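Local coordinates for putative type VI secretion protein (Escherichia coli, PDB 6SJL) that forms the spike of the type VI secretion system, a VgrG tip protein that carries the bound Tle1 effector, at the interface of chains A and B and the interface of chains A and C. Sequence-based numbering; all coordinates share one arbitrary frame. Chains: chain A/B, Putative type VI secretion protein; chain C, Putative type VI secretion protein.

Contacts 1, 2 and 3 join chains A and B, two copies of VgrG, whereas contact 4 joins chain A to the Tle1 effector, chain C. Measured between the centres of their C-alpha atoms, contacts 1 and 2 lie about 27 Å apart, contacts 1 and 3 about 52 Å, and contacts 3 and 4 about 32 Å. No residue is shared, but helix 608-618, used by chain A in contact 4, precedes 3-10 helix 619-621, used by chain B in contact 1. Contacts 1 and 2 thus join the chains at one region of the spike and contact 3 farther along it, with Tle1 docking on helices between.

Contact 1: the interface of chains A and B. Residues chain A 551-553; chain B 558-559, 574-575, 620-621.
The backbone N of A:Ile552, in strand 551-556, donates to the carbonyl O of B:Gly559 at 3.0 Å, nearly straight at the hydrogen (164°), joining main chain to main chain. Beside this bond the indole of A:Trp551 enters chain B and is held on both faces and at one edge. The extended side chain of B:Lys558 runs over one face, with CB 3.7 Å from the centroid of the five-membered ring and CD 3.6 Å from that of the six-membered ring. On the opposite face the methyl CD1 of B:Leu575 sits 3.6 Å from the five-membered centroid. At the edge, the indole NE1 of A:Trp551 donates in the ring plane to O of B:Leu621 at 2.9 Å and 171° at the hydrogen, so its polar atom is satisfied and rotation within the slot is restrained. With chi1 at -59°, CG lies beside the backbone N, which carries the ring into this slot. Further along, A:Ser553 OG bonds to B:Met574 O at 3.2 Å from above the carbonyl plane, and the methyl CE of B:Met574 packs on A:Trp551 CB at 3.6 Å. Chain B buries 102 Å² of the tryptophan, which ties together two subunits of the VgrG trimer through strand 551-556.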
ATOM      1  N   TRP A 551      -9.025   7.563  35.167  1.00 30.54           N
ATOM      2  CA  TRP A 551      -7.920   7.599  34.224  1.00 30.54           C
ATOM      3  C   TRP A 551      -6.612   7.148  34.849  1.00 30.54           C
ATOM      4  O   TRP A 551      -6.369   7.345  36.033  1.00 30.54           O
ATOM      5  CB  TRP A 551      -7.747   9.006  33.682  1.00 30.54           C
ATOM      6  CG  TRP A 551      -8.933   9.507  33.018  1.00 30.54           C
ATOM      7  CD1 TRP A 551      -9.197   9.453  31.708  1.00 30.54           C
ATOM      8  CD2 TRP A 551     -10.047  10.138  33.632  1.00 30.54           C
ATOM      9  NE1 TRP A 551     -10.404  10.013  31.446  1.00 30.54           N
ATOM     10  CE2 TRP A 551     -10.948  10.446  32.619  1.00 30.54           C
ATOM     11  CE3 TRP A 551     -10.364  10.480  34.944  1.00 30.54           C
ATOM     12  CZ2 TRP A 551     -12.145  11.076  32.867  1.00 30.54           C
ATOM     13  CZ3 TRP A 551     -11.544  11.092  35.188  1.00 30.54           C
ATOM     14  CH2 TRP A 551     -12.423  11.392  34.159  1.00 30.54           C
ATOM     15  N   ILE A 552      -5.779   6.526  34.042  1.00 27.38           N
ATOM     16  CA  ILE A 552      -4.374   6.317  34.341  1.00 27.38           C
ATOM     17  C   ILE A 552      -3.597   7.359  33.563  1.00 27.38           C
ATOM     18  O   ILE A 552      -3.913   7.640  32.408  1.00 27.38           O
ATOM     19  CB  ILE A 552      -3.907   4.902  33.958  1.00 27.38           C
ATOM     20  CG1 ILE A 552      -4.657   3.822  34.730  1.00 27.38           C
ATOM     21  CG2 ILE A 552      -2.456   4.763  34.216  1.00 27.38           C
ATOM     22  CD1 ILE A 552      -4.158   3.532  36.072  1.00 27.38           C
ATOM     23  N   SER A 553      -2.602   7.958  34.190  1.00 27.55           N
ATOM     24  CA  SER A 553      -1.693   8.855  33.497  1.00 27.55           C
ATOM     25  C   SER A 553      -0.277   8.466  33.859  1.00 27.55           C
ATOM     26  O   SER A 553       0.083   8.458  35.032  1.00 27.55           O
ATOM     27  CB  SER A 553      -1.963  10.304  33.865  1.00 27.55           C
ATOM     28  OG  SER A 553      -1.035  11.163  33.250  1.00 27.55           O
TER
ATOM     29  N   LYS B 558     -11.444   4.562  32.708  1.00 30.43           N
ATOM     30  CA  LYS B 558     -11.844   5.723  31.938  1.00 30.43           C
ATOM     31  C   LYS B 558     -10.831   6.124  30.892  1.00 30.43           C
ATOM     32  O   LYS B 558     -11.028   7.133  30.224  1.00 30.43           O
ATOM     33  CB  LYS B 558     -12.084   6.909  32.852  1.00 30.43           C
ATOM     34  CG  LYS B 558     -13.383   6.865  33.554  1.00 30.43           C
ATOM     35  CD  LYS B 558     -13.571   8.092  34.336  1.00 30.43           C
ATOM     36  CE  LYS B 558     -14.786   7.965  35.171  1.00 30.43           C
ATOM     37  NZ  LYS B 558     -14.944   9.152  36.026  1.00 30.43           N
ATOM     38  N   GLY B 559      -9.742   5.400  30.754  1.00 27.67           N
ATOM     39  CA  GLY B 559      -8.776   5.771  29.757  1.00 27.67           C
ATOM     40  C   GLY B 559      -7.373   5.799  30.290  1.00 27.67           C
ATOM     41  O   GLY B 559      -7.157   5.923  31.488  1.00 27.67           O
ATOM     42  N   MET B 574      -3.664  16.319  35.657  1.00 33.74           N
ATOM     43  CA  MET B 574      -3.127  14.989  35.403  1.00 33.74           C
ATOM     44  C   MET B 574      -3.140  14.674  33.918  1.00 33.74           C
ATOM     45  O   MET B 574      -2.185  14.105  33.384  1.00 33.74           O
ATOM     46  CB  MET B 574      -3.941  13.966  36.190  1.00 33.74           C
ATOM     47  CG  MET B 574      -3.450  12.562  36.147  1.00 33.74           C
ATOM     48  SD  MET B 574      -4.450  11.451  37.128  1.00 33.74           S
ATOM     49  CE  MET B 574      -5.435  10.723  35.861  1.00 33.74           C
ATOM     50  N   LEU B 575      -4.218  15.046  33.235  1.00 32.52           N
ATOM     51  CA  LEU B 575      -4.421  14.787  31.816  1.00 32.52           C
ATOM     52  C   LEU B 575      -4.221  16.020  30.957  1.00 32.52           C
ATOM     53  O   LEU B 575      -5.011  16.254  30.053  1.00 32.52           O
ATOM     54  CB  LEU B 575      -5.810  14.220  31.577  1.00 32.52           C
ATOM     55  CG  LEU B 575      -6.258  12.952  32.274  1.00 32.52           C
ATOM     56  CD1 LEU B 575      -7.632  12.631  31.787  1.00 32.52           C
ATOM     57  CD2 LEU B 575      -5.325  11.812  31.999  1.00 32.52           C
ATOM     58  N   ASP B 620      -8.785  14.732  26.028  1.00 32.72           N
ATOM     59  CA  ASP B 620      -9.078  14.702  27.454  1.00 32.72           C
ATOM     60  C   ASP B 620      -9.662  13.380  27.899  1.00 32.72           C
ATOM     61  O   ASP B 620     -10.235  13.298  28.984  1.00 32.72           O
ATOM     62  CB  ASP B 620      -9.994  15.850  27.857  1.00 32.72           C
ATOM     63  CG  ASP B 620      -9.497  17.179  27.363  1.00 32.72           C
ATOM     64  OD1 ASP B 620      -8.314  17.487  27.592  1.00 32.72           O
ATOM     65  OD2 ASP B 620     -10.282  17.922  26.754  1.00 32.72           O
ATOM     66  N   LEU B 621      -9.529  12.348  27.075  1.00 30.46           N
ATOM     67  CA  LEU B 621      -9.984  11.004  27.381  1.00 30.46           C
ATOM     68  C   LEU B 621     -11.414  11.012  27.887  1.00 30.46           C
ATOM     69  O   LEU B 621     -11.732  10.488  28.949  1.00 30.46           O
ATOM     70  CB  LEU B 621      -9.057  10.334  28.377  1.00 30.46           C
ATOM     71  CG  LEU B 621      -7.675   9.942  27.883  1.00 30.46           C
ATOM     72  CD1 LEU B 621      -6.902   9.530  29.067  1.00 30.46           C
ATOM     73  CD2 LEU B 621      -7.733   8.846  26.874  1.00 30.46           C
TER

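Contact 2: the interface of chains A and B. Residues chain A 567-570; chain B 526, 547, 549.
The guanidinium of B:Arg547 is pressed against the backbone of A:Gln567 to A:Ala570, and this is the dense part of the contact. This subunit contact of the spike sets 3-10 helix 568-570, with the residue before it, on the end of strand 544-548, and may fix a loop of one chain against the strands of the next. NH1 of B:Arg547 faces the carbonyl O of A:Gln567 as a donor would an acceptor, but the modelled separation is too short to be real and the bond is doubtful. The C of A:Gln567 and the N of A:Pro568 lie at the guanidinium edge, the backbone N of A:Ala570 over one face, toward the rim. The methyl CB of A:Ala570 lies 3.8 Å from NE of B:Arg547, so 3-10 helix 568-570 covers that face of the guanidinium. A bend at chi2 (-92°) swings the end of the arginine out of strand 544-548. From within chain B, B:Asp549 OD1 forms a salt bridge with NH1 of B:Arg547 at 2.9 Å; its hydrogen-bond geometry is weak, at 128°, yet the carboxylate would tend to steady the guanidinium. The other oxygen of B:Asp549, OD2, rests 3.5 Å from CA of A:Pro568.

The looser side is the flank at B:Gln526. Chain A buries 9 Å² of this residue, against 35 Å² of B:Arg547, and its amide stays at van der Waals range: OE1 of B:Gln526 stands 3.8 Å from CB of A:Ala570.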
ATOM      1  N   GLN A 567      14.407  -8.457  33.688  1.00 35.81           N
ATOM      2  CA  GLN A 567      15.667  -8.022  34.277  1.00 35.81           C
ATOM      3  C   GLN A 567      15.683  -8.548  35.696  1.00 35.81           C
ATOM      4  O   GLN A 567      15.382  -7.809  36.635  1.00 35.81           O
ATOM      5  CB  GLN A 567      15.784  -6.508  34.267  1.00 35.81           C
ATOM      6  CG  GLN A 567      17.071  -5.970  34.741  1.00 35.81           C
ATOM      7  CD  GLN A 567      17.047  -4.491  34.789  1.00 35.81           C
ATOM      8  OE1 GLN A 567      16.403  -3.903  35.639  1.00 35.81           O
ATOM      9  NE2 GLN A 567      17.721  -3.867  33.854  1.00 35.81           N
ATOM     10  N   PRO A 568      16.034  -9.814  35.891  1.00 36.76           N
ATOM     11  CA  PRO A 568      15.762 -10.453  37.177  1.00 36.76           C
ATOM     12  C   PRO A 568      16.459  -9.754  38.330  1.00 36.76           C
ATOM     13  O   PRO A 568      17.608  -9.332  38.225  1.00 36.76           O
ATOM     14  CB  PRO A 568      16.287 -11.873  36.975  1.00 36.76           C
ATOM     15  CG  PRO A 568      16.317 -12.055  35.541  1.00 36.76           C
ATOM     16  CD  PRO A 568      16.653 -10.752  34.951  1.00 36.76           C
ATOM     17  N   GLN A 569      15.726  -9.625  39.431  1.00 37.45           N
ATOM     18  CA  GLN A 569      16.204  -9.062  40.685  1.00 37.45           C
ATOM     19  C   GLN A 569      16.565  -7.600  40.575  1.00 37.45           C
ATOM     20  O   GLN A 569      17.319  -7.095  41.405  1.00 37.45           O
ATOM     21  CB  GLN A 569      17.402  -9.835  41.230  1.00 37.45           C
ATOM     22  CG  GLN A 569      17.122 -11.271  41.515  1.00 37.45           C
ATOM     23  CD  GLN A 569      16.021 -11.444  42.505  1.00 37.45           C
ATOM     24  OE1 GLN A 569      16.063 -10.899  43.594  1.00 37.45           O
ATOM     25  NE2 GLN A 569      15.032 -12.226  42.141  1.00 37.45           N
ATOM     26  N   ALA A 570      16.040  -6.906  39.573  1.00 37.05           N
ATOM     27  CA  ALA A 570      16.333  -5.495  39.358  1.00 37.05           C
ATOM     28  C   ALA A 570      17.825  -5.251  39.239  1.00 37.05           C
ATOM     29  O   ALA A 570      18.324  -4.193  39.614  1.00 37.05           O
ATOM     30  CB  ALA A 570      15.735  -4.628  40.463  1.00 37.05           C
TER
ATOM     31  N   GLN B 526       8.796  -4.046  42.345  1.00 31.13           N
ATOM     32  CA  GLN B 526       9.138  -2.794  42.982  1.00 31.13           C
ATOM     33  C   GLN B 526       8.481  -1.640  42.257  1.00 31.13           C
ATOM     34  O   GLN B 526       8.225  -1.708  41.060  1.00 31.13           O
ATOM     35  CB  GLN B 526      10.627  -2.573  42.975  1.00 31.13           C
ATOM     36  CG  GLN B 526      11.386  -3.713  43.488  1.00 31.13           C
ATOM     37  CD  GLN B 526      12.824  -3.448  43.486  1.00 31.13           C
ATOM     38  OE1 GLN B 526      13.309  -2.669  42.694  1.00 31.13           O
ATOM     39  NE2 GLN B 526      13.536  -4.077  44.381  1.00 31.13           N
ATOM     40  N   ARG B 547       8.268  -2.328  38.154  1.00 31.73           N
ATOM     41  CA  ARG B 547       9.283  -3.320  37.880  1.00 31.73           C
ATOM     42  C   ARG B 547       8.788  -4.650  38.410  1.00 31.73           C
ATOM     43  O   ARG B 547       8.362  -4.721  39.558  1.00 31.73           O
ATOM     44  CB  ARG B 547      10.576  -2.876  38.571  1.00 31.73           C
ATOM     45  CG  ARG B 547      11.763  -3.569  38.141  1.00 31.73           C
ATOM     46  CD  ARG B 547      12.016  -4.715  38.988  1.00 31.73           C
ATOM     47  NE  ARG B 547      12.846  -5.613  38.236  1.00 31.73           N
ATOM     48  CZ  ARG B 547      12.778  -6.908  38.396  1.00 31.73           C
ATOM     49  NH1 ARG B 547      13.518  -7.697  37.671  1.00 31.73           N
ATOM     50  NH2 ARG B 547      11.919  -7.404  39.248  1.00 31.73           N
ATOM     51  N   ASP B 549       9.227  -9.294  37.606  1.00 34.72           N
ATOM     52  CA  ASP B 549       9.542 -10.409  36.727  1.00 34.72           C
ATOM     53  C   ASP B 549       8.312 -11.123  36.220  1.00 34.72           C
ATOM     54  O   ASP B 549       8.436 -11.995  35.366  1.00 34.72           O
ATOM     55  CB  ASP B 549      10.419 -11.433  37.421  1.00 34.72           C
ATOM     56  CG  ASP B 549      11.857 -11.059  37.406  1.00 34.72           C
ATOM     57  OD1 ASP B 549      12.215 -10.104  36.707  1.00 34.72           O
ATOM     58  OD2 ASP B 549      12.646 -11.735  38.081  1.00 34.72           O
TER

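Contact 3: the interface of chains A and B. Residues chain A 700-704; chain B 706, 709-711.
A:Leu702 and B:Leu710 lie side by side and point the same way, as expected where strands 702-706 of chain A and 710-714 of chain B pair in parallel. With CG opposite the backbone N in both (chi1 -168° and -167°), the isobutyl groups lean alike, and CD2 of A:Leu702 comes to 4.0 Å from CG of B:Leu710. CB of A:Leu702, placed by the strand pairing, meets CB of B:Ser706 at 3.7 Å, so the leucine touches two successive strands of chain B. The next pair, A:Ser703 and B:Asp711, projects to the other side of the sheet; the serine OG and carboxylate OD1 make a weak bond there.

Beneath the side chains, the backbone fixes the register. A:Leu702 N donates to B:Asn709 O at 3.1 Å, B:Asp711 N donates to A:Leu702 O at 2.8 Å, and A:Met704 N donates to B:Asp711 O at 2.8 Å. This parallel pairing between chains fits the intertwined beta-helix of VgrG spikes, in which neighbouring strands come from different subunits. Just before strand 702-706 of chain A, the carbonyl O of A:Asp700 accepts from OG of B:Ser706, the last residue of that strand in chain B, at 2.7 Å, in the carbonyl plane on a lone pair, with a C=O...OG angle of 143°.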
ATOM      1  N   ASP A 700      -0.657  13.545 -16.366  1.00 34.18           N
ATOM      2  CA  ASP A 700       0.719  13.358 -16.786  1.00 34.18           C
ATOM      3  C   ASP A 700       0.818  12.060 -17.568  1.00 34.18           C
ATOM      4  O   ASP A 700      -0.190  11.498 -18.000  1.00 34.18           O
ATOM      5  CB  ASP A 700       1.645  13.371 -15.577  1.00 34.18           C
ATOM      6  CG  ASP A 700       3.032  13.847 -15.906  1.00 34.18           C
ATOM      7  OD1 ASP A 700       3.699  13.212 -16.739  1.00 34.18           O
ATOM      8  OD2 ASP A 700       3.461  14.863 -15.333  1.00 34.18           O
ATOM      9  N   ASP A 701       2.046  11.606 -17.778  1.00 34.10           N
ATOM     10  CA  ASP A 701       2.308  10.401 -18.540  1.00 34.10           C
ATOM     11  C   ASP A 701       1.994   9.165 -17.723  1.00 34.10           C
ATOM     12  O   ASP A 701       2.051   9.173 -16.499  1.00 34.10           O
ATOM     13  CB  ASP A 701       3.771  10.320 -18.947  1.00 34.10           C
ATOM     14  CG  ASP A 701       4.189  11.410 -19.888  1.00 34.10           C
ATOM     15  OD1 ASP A 701       3.331  12.060 -20.498  1.00 34.10           O
ATOM     16  OD2 ASP A 701       5.406  11.600 -20.046  1.00 34.10           O
ATOM     17  N   LEU A 702       1.679   8.089 -18.419  1.00 30.67           N
ATOM     18  CA  LEU A 702       1.629   6.763 -17.839  1.00 30.67           C
ATOM     19  C   LEU A 702       2.581   5.886 -18.623  1.00 30.67           C
ATOM     20  O   LEU A 702       2.462   5.775 -19.839  1.00 30.67           O
ATOM     21  CB  LEU A 702       0.229   6.182 -17.886  1.00 30.67           C
ATOM     22  CG  LEU A 702       0.023   4.935 -17.049  1.00 30.67           C
ATOM     23  CD1 LEU A 702      -1.350   4.932 -16.497  1.00 30.67           C
ATOM     24  CD2 LEU A 702       0.234   3.717 -17.864  1.00 30.67           C
ATOM     25  N   SER A 703       3.525   5.274 -17.936  1.00 31.29           N
ATOM     26  CA  SER A 703       4.465   4.369 -18.567  1.00 31.29           C
ATOM     27  C   SER A 703       4.285   3.004 -17.945  1.00 31.29           C
ATOM     28  O   SER A 703       4.372   2.860 -16.729  1.00 31.29           O
ATOM     29  CB  SER A 703       5.894   4.858 -18.401  1.00 31.29           C
ATOM     30  OG  SER A 703       6.800   3.937 -18.961  1.00 31.29           O
ATOM     31  N   MET A 704       4.009   2.013 -18.770  1.00 31.38           N
ATOM     32  CA  MET A 704       3.903   0.640 -18.324  1.00 31.38           C
ATOM     33  C   MET A 704       4.938  -0.156 -19.087  1.00 31.38           C
ATOM     34  O   MET A 704       4.825  -0.324 -20.298  1.00 31.38           O
ATOM     35  CB  MET A 704       2.506   0.099 -18.563  1.00 31.38           C
ATOM     36  CG  MET A 704       2.406  -1.362 -18.425  1.00 31.38           C
ATOM     37  SD  MET A 704       0.715  -1.884 -18.525  1.00 31.38           S
ATOM     38  CE  MET A 704       0.391  -1.980 -16.785  1.00 31.38           C
TER
ATOM     39  N   SER B 706      -4.357   7.938 -19.181  1.00 33.28           N
ATOM     40  CA  SER B 706      -3.328   8.941 -19.011  1.00 33.28           C
ATOM     41  C   SER B 706      -3.856  10.225 -19.612  1.00 33.28           C
ATOM     42  O   SER B 706      -4.673  10.192 -20.525  1.00 33.28           O
ATOM     43  CB  SER B 706      -2.043   8.513 -19.690  1.00 33.28           C
ATOM     44  OG  SER B 706      -1.030   9.446 -19.476  1.00 33.28           O
ATOM     45  N   ASN B 709       1.082  11.497 -22.666  1.00 33.75           N
ATOM     46  CA  ASN B 709       1.450  10.306 -23.411  1.00 33.75           C
ATOM     47  C   ASN B 709       1.377   9.056 -22.555  1.00 33.75           C
ATOM     48  O   ASN B 709       1.831   9.040 -21.417  1.00 33.75           O
ATOM     49  CB  ASN B 709       2.853  10.460 -23.960  1.00 33.75           C
ATOM     50  CG  ASN B 709       2.998  11.660 -24.819  1.00 33.75           C
ATOM     51  OD1 ASN B 709       2.053  12.396 -25.039  1.00 33.75           O
ATOM     52  ND2 ASN B 709       4.189  11.870 -25.320  1.00 33.75           N
ATOM     53  N   LEU B 710       0.847   7.988 -23.128  1.00 31.70           N
ATOM     54  CA  LEU B 710       0.826   6.682 -22.492  1.00 31.70           C
ATOM     55  C   LEU B 710       1.730   5.752 -23.279  1.00 31.70           C
ATOM     56  O   LEU B 710       1.603   5.641 -24.492  1.00 31.70           O
ATOM     57  CB  LEU B 710      -0.593   6.129 -22.420  1.00 31.70           C
ATOM     58  CG  LEU B 710      -0.817   4.926 -21.519  1.00 31.70           C
ATOM     59  CD1 LEU B 710      -2.190   4.963 -20.954  1.00 31.70           C
ATOM     60  CD2 LEU B 710      -0.628   3.662 -22.274  1.00 31.70           C
ATOM     61  N   ASP B 711       2.646   5.094 -22.587  1.00 32.92           N
ATOM     62  CA  ASP B 711       3.674   4.295 -23.224  1.00 32.92           C
ATOM     63  C   ASP B 711       3.657   2.895 -22.652  1.00 32.92           C
ATOM     64  O   ASP B 711       3.825   2.713 -21.450  1.00 32.92           O
ATOM     65  CB  ASP B 711       5.040   4.913 -23.017  1.00 32.92           C
ATOM     66  CG  ASP B 711       6.158   3.967 -23.363  1.00 32.92           C
ATOM     67  OD1 ASP B 711       6.898   3.560 -22.439  1.00 32.92           O
ATOM     68  OD2 ASP B 711       6.317   3.631 -24.559  1.00 32.92           O
TER

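Contact 4: the interface of chains A and C. Residues chain A 592, 596, 608, 612; chain C 257, 260, 508, 510.
Helices 578-600 and 608-618 of chain A form part of the surface on which Tle1 docks, here through two loop residues, C:Phe257 and C:Glu508, and C:Phe510 of strand 509-511. A:Arg592 is the polar centre. Its NH2 donates to OE1 of C:Glu508 at 3.1 Å and 158° at the hydrogen, meeting the carboxylate on its syn side and completing a salt bridge; NH1 adds a weak bond to the same oxygen. A bend at chi3 (64°) turns the guanidinium toward chain C. From the second helix, A:Gln612 OE1 receives NH1 of A:Arg592 at 2.6 Å, nearly in the guanidinium plane, and so helps to orient it.

The two phenylalanines flank this group differently. C:Phe257 puts CD1 over one face of the guanidinium, while its own CZ packs on A:Ile608 CG1 at 3.7 Å. C:Phe510 presents its ring edge to NH1 and one face to A:Gln612, whose amide is inclined 25° to the ring; CG of A:Gln612 lies 3.5 Å from CZ of C:Phe510. A:Lys596 passes C:Phe257 at a slant, with CE 4.0 Å from its CE1.

In VgrG the site sits on the helical segment between strands 559-563 and 626-630, so the effector rests on helices that interrupt the run of strands.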
ATOM      1  N   ARG A 592      17.337   0.986   5.738  1.00 33.67           N
ATOM      2  CA  ARG A 592      18.413   1.572   4.951  1.00 33.67           C
ATOM      3  C   ARG A 592      18.787   0.700   3.765  1.00 33.67           C
ATOM      4  O   ARG A 592      19.054   1.213   2.671  1.00 33.67           O
ATOM      5  CB  ARG A 592      19.621   1.812   5.837  1.00 33.67           C
ATOM      6  CG  ARG A 592      19.473   2.984   6.733  1.00 33.67           C
ATOM      7  CD  ARG A 592      20.541   3.002   7.772  1.00 33.67           C
ATOM      8  NE  ARG A 592      21.857   3.168   7.181  1.00 33.67           N
ATOM      9  CZ  ARG A 592      22.614   4.242   7.336  1.00 33.67           C
ATOM     10  NH1 ARG A 592      22.191   5.251   8.062  1.00 33.67           N
ATOM     11  NH2 ARG A 592      23.795   4.298   6.760  1.00 33.67           N
ATOM     12  N   LYS A 596      18.518   1.875  -0.219  1.00 36.90           N
ATOM     13  CA  LYS A 596      19.458   1.652  -1.308  1.00 36.90           C
ATOM     14  C   LYS A 596      18.791   0.916  -2.458  1.00 36.90           C
ATOM     15  O   LYS A 596      18.992   1.257  -3.628  1.00 36.90           O
ATOM     16  CB  LYS A 596      20.676   0.874  -0.817  1.00 36.90           C
ATOM     17  CG  LYS A 596      21.367   1.473   0.374  1.00 36.90           C
ATOM     18  CD  LYS A 596      21.514   2.980   0.259  1.00 36.90           C
ATOM     19  CE  LYS A 596      22.660   3.488   1.107  1.00 36.90           C
ATOM     20  NZ  LYS A 596      23.051   4.865   0.725  1.00 36.90           N
ATOM     21  N   ILE A 608      14.896   7.947   5.727  1.00 36.36           N
ATOM     22  CA  ILE A 608      15.835   7.344   6.656  1.00 36.36           C
ATOM     23  C   ILE A 608      16.295   8.361   7.683  1.00 36.36           C
ATOM     24  O   ILE A 608      16.655   8.000   8.800  1.00 36.36           O
ATOM     25  CB  ILE A 608      17.017   6.750   5.872  1.00 36.36           C
ATOM     26  CG1 ILE A 608      16.555   5.580   5.015  1.00 36.36           C
ATOM     27  CG2 ILE A 608      18.120   6.304   6.787  1.00 36.36           C
ATOM     28  CD1 ILE A 608      15.684   4.639   5.733  1.00 36.36           C
ATOM     29  N   GLN A 612      16.574   7.315  11.395  1.00 34.06           N
ATOM     30  CA  GLN A 612      17.890   7.405  12.005  1.00 34.06           C
ATOM     31  C   GLN A 612      17.842   8.255  13.261  1.00 34.06           C
ATOM     32  O   GLN A 612      18.414   7.898  14.295  1.00 34.06           O
ATOM     33  CB  GLN A 612      18.856   8.018  10.999  1.00 34.06           C
ATOM     34  CG  GLN A 612      20.297   7.961  11.361  1.00 34.06           C
ATOM     35  CD  GLN A 612      20.901   6.657  11.023  1.00 34.06           C
ATOM     36  OE1 GLN A 612      20.596   6.085   9.998  1.00 34.06           O
ATOM     37  NE2 GLN A 612      21.783   6.178  11.862  1.00 34.06           N
TER
ATOM     38  N   PHE C 257      24.583  10.500   3.536  1.00 44.89           N
ATOM     39  CA  PHE C 257      23.847   9.274   3.262  1.00 44.89           C
ATOM     40  C   PHE C 257      23.160   9.331   1.905  1.00 44.89           C
ATOM     41  O   PHE C 257      23.083   8.327   1.190  1.00 44.89           O
ATOM     42  CB  PHE C 257      22.831   9.038   4.375  1.00 44.89           C
ATOM     43  CG  PHE C 257      21.786   8.021   4.040  1.00 44.89           C
ATOM     44  CD1 PHE C 257      22.022   6.684   4.222  1.00 44.89           C
ATOM     45  CD2 PHE C 257      20.570   8.409   3.537  1.00 44.89           C
ATOM     46  CE1 PHE C 257      21.074   5.769   3.918  1.00 44.89           C
ATOM     47  CE2 PHE C 257      19.627   7.491   3.226  1.00 44.89           C
ATOM     48  CZ  PHE C 257      19.882   6.168   3.410  1.00 44.89           C
ATOM     49  N   ASN C 260      26.292   9.833  -1.173  1.00 52.66           N
ATOM     50  CA  ASN C 260      27.643   9.290  -1.186  1.00 52.66           C
ATOM     51  C   ASN C 260      27.800   8.115  -2.139  1.00 52.66           C
ATOM     52  O   ASN C 260      28.930   7.675  -2.365  1.00 52.66           O
ATOM     53  CB  ASN C 260      28.078   8.872   0.217  1.00 52.66           C
ATOM     54  CG  ASN C 260      27.152   7.873   0.850  1.00 52.66           C
ATOM     55  OD1 ASN C 260      26.286   7.305   0.198  1.00 52.66           O
ATOM     56  ND2 ASN C 260      27.325   7.655   2.139  1.00 52.66           N
ATOM     57  N   GLU C 508      27.309  10.704  10.106  1.00 44.34           N
ATOM     58  CA  GLU C 508      26.722  10.663   8.783  1.00 44.34           C
ATOM     59  C   GLU C 508      25.734  11.801   8.613  1.00 44.34           C
ATOM     60  O   GLU C 508      24.947  12.091   9.509  1.00 44.34           O
ATOM     61  CB  GLU C 508      26.030   9.328   8.572  1.00 44.34           C
ATOM     62  CG  GLU C 508      25.471   9.135   7.206  1.00 44.34           C
ATOM     63  CD  GLU C 508      25.319   7.685   6.870  1.00 44.34           C
ATOM     64  OE1 GLU C 508      25.164   6.885   7.809  1.00 44.34           O
ATOM     65  OE2 GLU C 508      25.365   7.338   5.676  1.00 44.34           O
ATOM     66  N   PHE C 510      22.561  13.699   6.930  1.00 40.30           N
ATOM     67  CA  PHE C 510      21.270  13.407   6.331  1.00 40.30           C
ATOM     68  C   PHE C 510      20.638  14.722   5.909  1.00 40.30           C
ATOM     69  O   PHE C 510      20.373  15.580   6.746  1.00 40.30           O
ATOM     70  CB  PHE C 510      20.367  12.668   7.315  1.00 40.30           C
ATOM     71  CG  PHE C 510      20.838  11.294   7.643  1.00 40.30           C
ATOM     72  CD1 PHE C 510      21.780  11.095   8.615  1.00 40.30           C
ATOM     73  CD2 PHE C 510      20.344  10.204   6.984  1.00 40.30           C
ATOM     74  CE1 PHE C 510      22.219   9.856   8.903  1.00 40.30           C
ATOM     75  CE2 PHE C 510      20.782   8.964   7.289  1.00 40.30           C
ATOM     76  CZ  PHE C 510      21.725   8.795   8.238  1.00 40.30           C
TER